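PDB 6D25: alpha-L-arabinosidase from Xanthomonas axonopodis pv. citri, which probably hydrolyses alpha-L-arabinofuranosyl side groups of arabinoxylan, as a trimeric family GH51 arabinofuranosidase that can cope with internal di-substitutions. Local coordinates for residues A[45-50]-A[366-371]; A[263-268]-A[320-325]. One frame throughout, in Å; residues are numbered along the deposited sequence.

How the contacts relate
Both contacts belong to the (beta/alpha)8 barrel, and their centres lie about 10 Å apart. Contact 2 pairs strands 262-269 and 319-325, the sixth and seventh in order round the barrel. In contact 1, strand 366-371, the eighth, meets the turn that leads into the first strand, 51-52. Strands 319-325 and 366-371 are neighbours, probably hydrogen-bonded from Val322 N to Met368 O and from Asn370 N to Val322 O, so the two contacts follow one another round the wall. Along the chain, contact 2 is nested within the long loop closed by contact 1. Contact 1 thus closes the barrel beside strand 319-325, which carries Glu324, the probable nucleophile.

Contact 1 of 2, residues A[45-50]-A[366-371]; sequences SRQLFG and VRMANI
Leu48 lays its CD2 methyl across Val366, at about a right angle to that side chain, with CD2 3.7 Å from Val366 CG1 and 3.5 Å from Val366 O. Further along the strand, Ala369 CB rests 3.5 Å from Leu48 O. Gln47 sets its CB against Met368 CG at 3.8 Å, but a bend at chi2 (-56°) swings its amide off the strand, where OE1 is hydrogen-bonded by Asn93 ND2.

The backbones are joined at two places: Ala369 N donates to Gln47 O at 3.0 Å, and Ile371 N to Gly50 O at 3.2 Å. Gln47 O also takes the N-H of Gly50, and the two donors reach it from opposite faces of its carbonyl plane. Asn370 leans its ND2 over Gly50 CA at 3.6 Å while that nitrogen bonds to Gln51 O and Asn93 OD1.

At the other end, Ser45 OG accepts from Gln47 N at 3.0 Å, an ST turn; with chi1 at 177° the hydroxyl lies beside the carbonyl carbon. Two waters tie this turn to the strand, one linking Ser45 N with Val366 O, the other lying between Ser45 OG and Arg367 O. Meeting the last strand just ahead of strand 51-52, this turn belongs to the closing seam of a (beta/alpha)8 barrel.

Contact 2 of 2, residues A[263-268]-A[320-325]; sequences LSMHYY and LVVDEW. With GOL (glycerol), chain G.
Met265 packs its CG against Leu320 CD1 and Val322 CG2, both at 3.8 Å, where parallel strands six and seven of a (beta/alpha)8 barrel run side by side. The Met265 and Val322 side chains point the same way, whereas Leu320 crosses Met265. This is the apolar outer face of the wall: Val322 continues onto Met298 of helix 285-312.

Backbone hydrogen bonds join the strands, with the register slipping by one residue at Asp323. Val321 N donates to Leu263 O, Met265 N to Val321 O at 2.8 Å, and further on Tyr267 N to Glu324 O. Between them the bond from Asp323 N to Met265 O is weak, at the place where Val322 centres an inverse gamma turn and the chain turns a corner at Glu324.

Ring contacts gather on the inner face. The His266 ring stacks on the Glu324 carboxylate, their planes 15° apart, and Glu324 CG sits over the same ring in a CH-pi contact, 3.7 Å from its centroid. At the ring edge His266 NE2 gives Asp323 OD1 a weak, strongly bent bond of 2.8 Å.

Polar bonds hold the Glu324 carboxylate. OE2 of Glu324 forms a salt bridge with Arg95 NH2, while OE1 lies close to Glu202 OE2. Clan GH-A glycosidases carry the nucleophile at the end of strand seven and the acid/base after strand four, consistent with Glu324 and Glu202 in those roles. A glycerol, probably from the crystallisation liquor, occupies this pocket: its O2 donates to Glu324 OE1 and its O3 to Tyr268 OH. Tyr268 OH in turn donates to Glu324 OE1 at 2.7 Å, approaching from 47° out of the carboxylate plane.

Contact 1 of 2, residues A[45-50]-A[366-371]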
loop_
_atom_site.group_PDB
_atom_site.type_symbol
_atom_site.label_atom_id
_atom_site.label_comp_id
_atom_site.label_asym_id
_atom_site.label_seq_id
_atom_site.Cartn_x
_atom_site.Cartn_y
_atom_site.Cartn_z
ATOM N N SER A 45 35.531 6.462 4.568
ATOM C CA SER A 45 35.008 6.189 3.242
ATOM C C SER A 45 34.970 7.470 2.411
ATOM O O SER A 45 34.481 8.503 2.856
ATOM C CB SER A 45 33.633 5.551 3.264
ATOM O OG SER A 45 33.156 5.372 1.939
ATOM N N ARG A 46 35.379 7.334 1.155
ATOM C CA ARG A 46 35.196 8.451 0.233
ATOM C C ARG A 46 33.720 8.840 0.120
ATOM O O ARG A 46 33.448 9.983 -0.224
ATOM C CB ARG A 46 35.762 8.146 -1.152
ATOM C CG ARG A 46 35.037 7.077 -1.960
ATOM C CD ARG A 46 35.766 6.889 -3.291
ATOM N NE ARG A 46 34.999 5.994 -4.174
ATOM C CZ ARG A 46 34.991 4.681 -4.134
ATOM N NH1 ARG A 46 35.777 4.026 -3.269
ATOM N NH2 ARG A 46 34.232 4.057 -5.029
ATOM N N GLN A 47 32.793 7.936 0.399
ATOM C CA GLN A 47 31.368 8.224 0.217
ATOM C C GLN A 47 30.867 9.209 1.285
ATOM O O GLN A 47 29.739 9.680 1.191
ATOM C CB GLN A 47 30.528 6.949 0.268
ATOM C CG GLN A 47 30.982 5.835 -0.660
ATOM C CD GLN A 47 31.068 6.226 -2.113
ATOM O OE1 GLN A 47 30.411 7.153 -2.548
ATOM N NE2 GLN A 47 31.869 5.483 -2.864
ATOM N N LEU A 48 31.705 9.551 2.276
ATOM C CA LEU A 48 31.366 10.627 3.203
ATOM C C LEU A 48 31.284 11.985 2.490
ATOM O O LEU A 48 30.736 12.944 3.048
ATOM C CB LEU A 48 32.435 10.664 4.313
ATOM C CG LEU A 48 32.412 9.488 5.291
ATOM C CD1 LEU A 48 33.502 9.654 6.329
ATOM C CD2 LEU A 48 31.055 9.331 5.950
ATOM N N PHE A 49 31.802 12.079 1.288
ATOM C CA PHE A 49 31.829 13.322 0.506
ATOM C C PHE A 49 30.762 13.305 -0.593
ATOM O O PHE A 49 30.915 14.006 -1.604
ATOM C CB PHE A 49 33.245 13.508 -0.065
ATOM C CG PHE A 49 34.255 13.647 1.049
ATOM C CD1 PHE A 49 34.373 14.840 1.733
ATOM C CD2 PHE A 49 34.961 12.555 1.514
ATOM C CE1 PHE A 49 35.227 14.953 2.833
ATOM C CE2 PHE A 49 35.863 12.677 2.557
ATOM C CZ PHE A 49 35.962 13.871 3.253
ATOM N N GLY A 50 29.694 12.545 -0.388
ATOM C CA GLY A 50 28.602 12.479 -1.350
ATOM C C GLY A 50 27.903 13.813 -1.541
ATOM O O GLY A 50 27.907 14.724 -0.647
ATOM N N VAL A 366 29.589 5.248 10.230
ATOM C CA VAL A 366 29.160 6.240 9.265
ATOM C C VAL A 366 30.027 6.109 8.013
ATOM O O VAL A 366 31.232 6.487 8.042
ATOM C CB VAL A 366 29.224 7.666 9.835
ATOM C CG1 VAL A 366 28.725 8.674 8.811
ATOM C CG2 VAL A 366 28.414 7.796 11.122
ATOM N N ARG A 367 29.435 5.570 6.953
ATOM C CA ARG A 367 30.231 5.206 5.785
ATOM C C ARG A 367 29.705 5.892 4.515
ATOM O O ARG A 367 30.282 5.685 3.440
ATOM C CB ARG A 367 30.233 3.682 5.609
ATOM C CG ARG A 367 30.824 2.954 6.809
ATOM C CD ARG A 367 31.178 1.505 6.605
ATOM N NE ARG A 367 30.086 0.638 6.337
ATOM C CZ ARG A 367 29.513 -0.201 7.209
ATOM N NH1 ARG A 367 28.616 -1.043 6.726
ATOM N NH2 ARG A 367 29.812 -0.191 8.494
ATOM N N MET A 368 28.680 6.716 4.640
ATOM C CA MET A 368 28.189 7.550 3.540
ATOM C C MET A 368 27.574 8.828 4.133
ATOM O O MET A 368 26.987 8.794 5.213
ATOM C CB MET A 368 27.084 6.846 2.735
ATOM C CG MET A 368 27.507 5.503 2.136
ATOM S SD MET A 368 26.135 4.727 1.203
ATOM C CE MET A 368 26.037 5.894 -0.162
ATOM N N ALA A 369 27.699 9.922 3.415
ATOM C CA ALA A 369 27.034 11.179 3.733
ATOM C C ALA A 369 26.847 11.979 2.455
ATOM O O ALA A 369 27.590 11.809 1.498
ATOM C CB ALA A 369 27.803 11.983 4.774
ATOM N N ASN A 370 25.808 12.784 2.433
ATOM C CA ASN A 370 25.480 13.609 1.275
ATOM C C ASN A 370 25.028 14.990 1.761
ATOM O O ASN A 370 24.000 15.134 2.456
ATOM C CB ASN A 370 24.408 13.005 0.377
ATOM C CG ASN A 370 24.730 11.614 -0.119
ATOM O OD1 ASN A 370 24.610 10.659 0.643
ATOM N ND2 ASN A 370 25.142 11.493 -1.378
ATOM N N ILE A 371 25.779 16.020 1.386
ATOM C CA ILE A 371 25.436 17.387 1.757
ATOM C C ILE A 371 24.271 17.866 0.888
ATOM O O ILE A 371 24.218 17.564 -0.330
ATOM C CB ILE A 371 26.671 18.310 1.656
ATOM C CG1 ILE A 371 26.436 19.610 2.411
ATOM C CG2 ILE A 371 27.058 18.562 0.207
ATOM C CD1 ILE A 371 27.598 20.563 2.498
HETATM O O HOH W 1 33.692 5.792 6.801
HETATM O O HOH W 2 30.680 3.306 2.131
#

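Contact 2 of 2, residues A[263-268]-A[320-325]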
loop_
_atom_site.group_PDB
_atom_site.type_symbol
_atom_site.label_atom_id
_atom_site.label_comp_id
_atom_site.label_asym_id
_atom_site.label_seq_id
_atom_site.Cartn_x
_atom_site.Cartn_y
_atom_site.Cartn_z
ATOM N N LEU A 263 21.173 2.709 6.639
ATOM C CA LEU A 263 20.033 3.390 7.239
ATOM C C LEU A 263 20.301 4.895 7.143
ATOM O O LEU A 263 21.327 5.344 7.619
ATOM C CB LEU A 263 19.876 2.974 8.697
ATOM C CG LEU A 263 18.711 3.645 9.429
ATOM C CD1 LEU A 263 17.394 3.143 8.895
ATOM C CD2 LEU A 263 18.774 3.390 10.916
ATOM N N SER A 264 19.409 5.659 6.517
ATOM C CA SER A 264 19.664 7.086 6.338
ATOM C C SER A 264 19.292 7.866 7.605
ATOM O O SER A 264 18.400 7.500 8.308
ATOM C CB SER A 264 18.980 7.625 5.129
ATOM O OG SER A 264 17.592 7.600 5.318
ATOM N N MET A 265 20.033 8.899 7.905
ATOM C CA MET A 265 19.658 9.874 8.906
ATOM C C MET A 265 19.822 11.272 8.297
ATOM O O MET A 265 20.609 11.450 7.397
ATOM C CB MET A 265 20.496 9.744 10.174
ATOM C CG MET A 265 21.947 10.039 10.037
ATOM S SD MET A 265 22.734 10.274 11.720
ATOM C CE MET A 265 22.268 11.968 12.067
ATOM N N HIS A 266 19.044 12.213 8.789
ATOM C CA HIS A 266 18.990 13.577 8.258
ATOM C C HIS A 266 19.148 14.542 9.434
ATOM O O HIS A 266 18.437 14.371 10.434
ATOM C CB HIS A 266 17.654 13.875 7.565
ATOM C CG HIS A 266 17.409 13.038 6.359
ATOM N ND1 HIS A 266 16.216 12.999 5.707
ATOM C CD2 HIS A 266 18.232 12.281 5.614
ATOM C CE1 HIS A 266 16.298 12.231 4.649
ATOM N NE2 HIS A 266 17.516 11.769 4.571
ATOM N N TYR A 267 20.055 15.535 9.289
ATOM C CA TYR A 267 20.134 16.615 10.266
ATOM C C TYR A 267 20.648 17.888 9.597
ATOM O O TYR A 267 21.802 17.946 9.163
ATOM C CB TYR A 267 21.072 16.268 11.424
ATOM C CG TYR A 267 21.229 17.397 12.418
ATOM C CD1 TYR A 267 20.143 17.838 13.160
ATOM C CD2 TYR A 267 22.437 18.064 12.576
ATOM C CE1 TYR A 267 20.234 18.908 14.028
ATOM C CE2 TYR A 267 22.544 19.139 13.440
ATOM C CZ TYR A 267 21.450 19.566 14.177
ATOM O OH TYR A 267 21.569 20.652 15.020
ATOM N N TYR A 268 19.793 18.900 9.552
ATOM C CA TYR A 268 20.131 20.218 9.056
ATOM C C TYR A 268 20.541 21.124 10.206
ATOM O O TYR A 268 20.008 21.061 11.319
ATOM C CB TYR A 268 18.942 20.857 8.341
ATOM C CG TYR A 268 18.635 20.228 7.015
ATOM C CD1 TYR A 268 19.373 20.556 5.894
ATOM C CD2 TYR A 268 17.648 19.269 6.885
ATOM C CE1 TYR A 268 19.117 19.963 4.668
ATOM C CE2 TYR A 268 17.407 18.652 5.663
ATOM C CZ TYR A 268 18.130 19.009 4.542
ATOM O OH TYR A 268 17.899 18.404 3.324
ATOM N N LEU A 320 25.485 3.645 8.708
ATOM C CA LEU A 320 24.706 4.835 8.946
ATOM C C LEU A 320 25.071 5.824 7.837
ATOM O O LEU A 320 26.249 6.081 7.556
ATOM C CB LEU A 320 25.013 5.389 10.340
ATOM C CG LEU A 320 24.218 6.602 10.802
ATOM C CD1 LEU A 320 22.708 6.364 10.734
ATOM C CD2 LEU A 320 24.622 6.907 12.220
ATOM N N VAL A 321 24.034 6.295 7.160
ATOM C CA VAL A 321 24.154 7.063 5.942
ATOM C C VAL A 321 23.586 8.463 6.243
ATOM O O VAL A 321 22.378 8.600 6.449
ATOM C CB VAL A 321 23.393 6.383 4.797
ATOM C CG1 VAL A 321 23.381 7.213 3.542
ATOM C CG2 VAL A 321 23.964 4.987 4.516
ATOM N N VAL A 322 24.429 9.485 6.316
ATOM C CA VAL A 322 23.915 10.790 6.672
ATOM C C VAL A 322 23.526 11.460 5.365
ATOM O O VAL A 322 24.312 12.259 4.848
ATOM C CB VAL A 322 24.943 11.624 7.448
ATOM C CG1 VAL A 322 24.378 12.990 7.887
ATOM C CG2 VAL A 322 25.432 10.866 8.664
ATOM N N ASP A 323 22.351 11.161 4.811
ATOM C CA ASP A 323 22.264 11.561 3.384
ATOM C C ASP A 323 21.539 12.897 3.216
ATOM O O ASP A 323 21.316 13.291 2.079
ATOM C CB ASP A 323 21.774 10.435 2.485
ATOM C CG ASP A 323 20.410 9.975 2.888
ATOM O OD1 ASP A 323 19.916 10.561 3.865
ATOM O OD2 ASP A 323 19.875 9.072 2.212
ATOM N N GLU A 324 21.292 13.618 4.314
ATOM C CA GLU A 324 21.062 15.082 4.226
ATOM C C GLU A 324 21.698 15.736 5.446
ATOM O O GLU A 324 21.366 15.377 6.565
ATOM C CB GLU A 324 19.569 15.461 4.148
ATOM C CG GLU A 324 18.849 14.786 3.002
ATOM C CD GLU A 324 17.350 15.033 2.906
ATOM O OE1 GLU A 324 16.883 15.940 3.618
ATOM O OE2 GLU A 324 16.677 14.287 2.136
ATOM N N TRP A 325 22.600 16.676 5.199
ATOM C CA TRP A 325 23.151 17.551 6.210
ATOM C C TRP A 325 23.532 18.887 5.560
ATOM O O TRP A 325 23.576 18.975 4.337
ATOM C CB TRP A 325 24.346 16.899 6.913
ATOM C CG TRP A 325 25.543 16.700 6.036
ATOM C CD1 TRP A 325 25.759 15.655 5.185
ATOM C CD2 TRP A 325 26.702 17.548 5.925
ATOM N NE1 TRP A 325 26.943 15.810 4.518
ATOM C CE2 TRP A 325 27.564 16.941 4.977
ATOM C CE3 TRP A 325 27.093 18.756 6.506
ATOM C CZ2 TRP A 325 28.786 17.513 4.609
ATOM C CZ3 TRP A 325 28.313 19.296 6.169
ATOM C CH2 TRP A 325 29.150 18.690 5.230
HETATM C C1 GOL G . 14.543 17.196 0.854
HETATM O O1 GOL G . 13.693 17.380 -0.299
HETATM C C2 GOL G . 14.653 18.508 1.683
HETATM O O2 GOL G . 15.144 18.147 2.989
HETATM C C3 GOL G . 15.585 19.519 1.010
HETATM O O3 GOL G . 16.979 19.090 0.877
#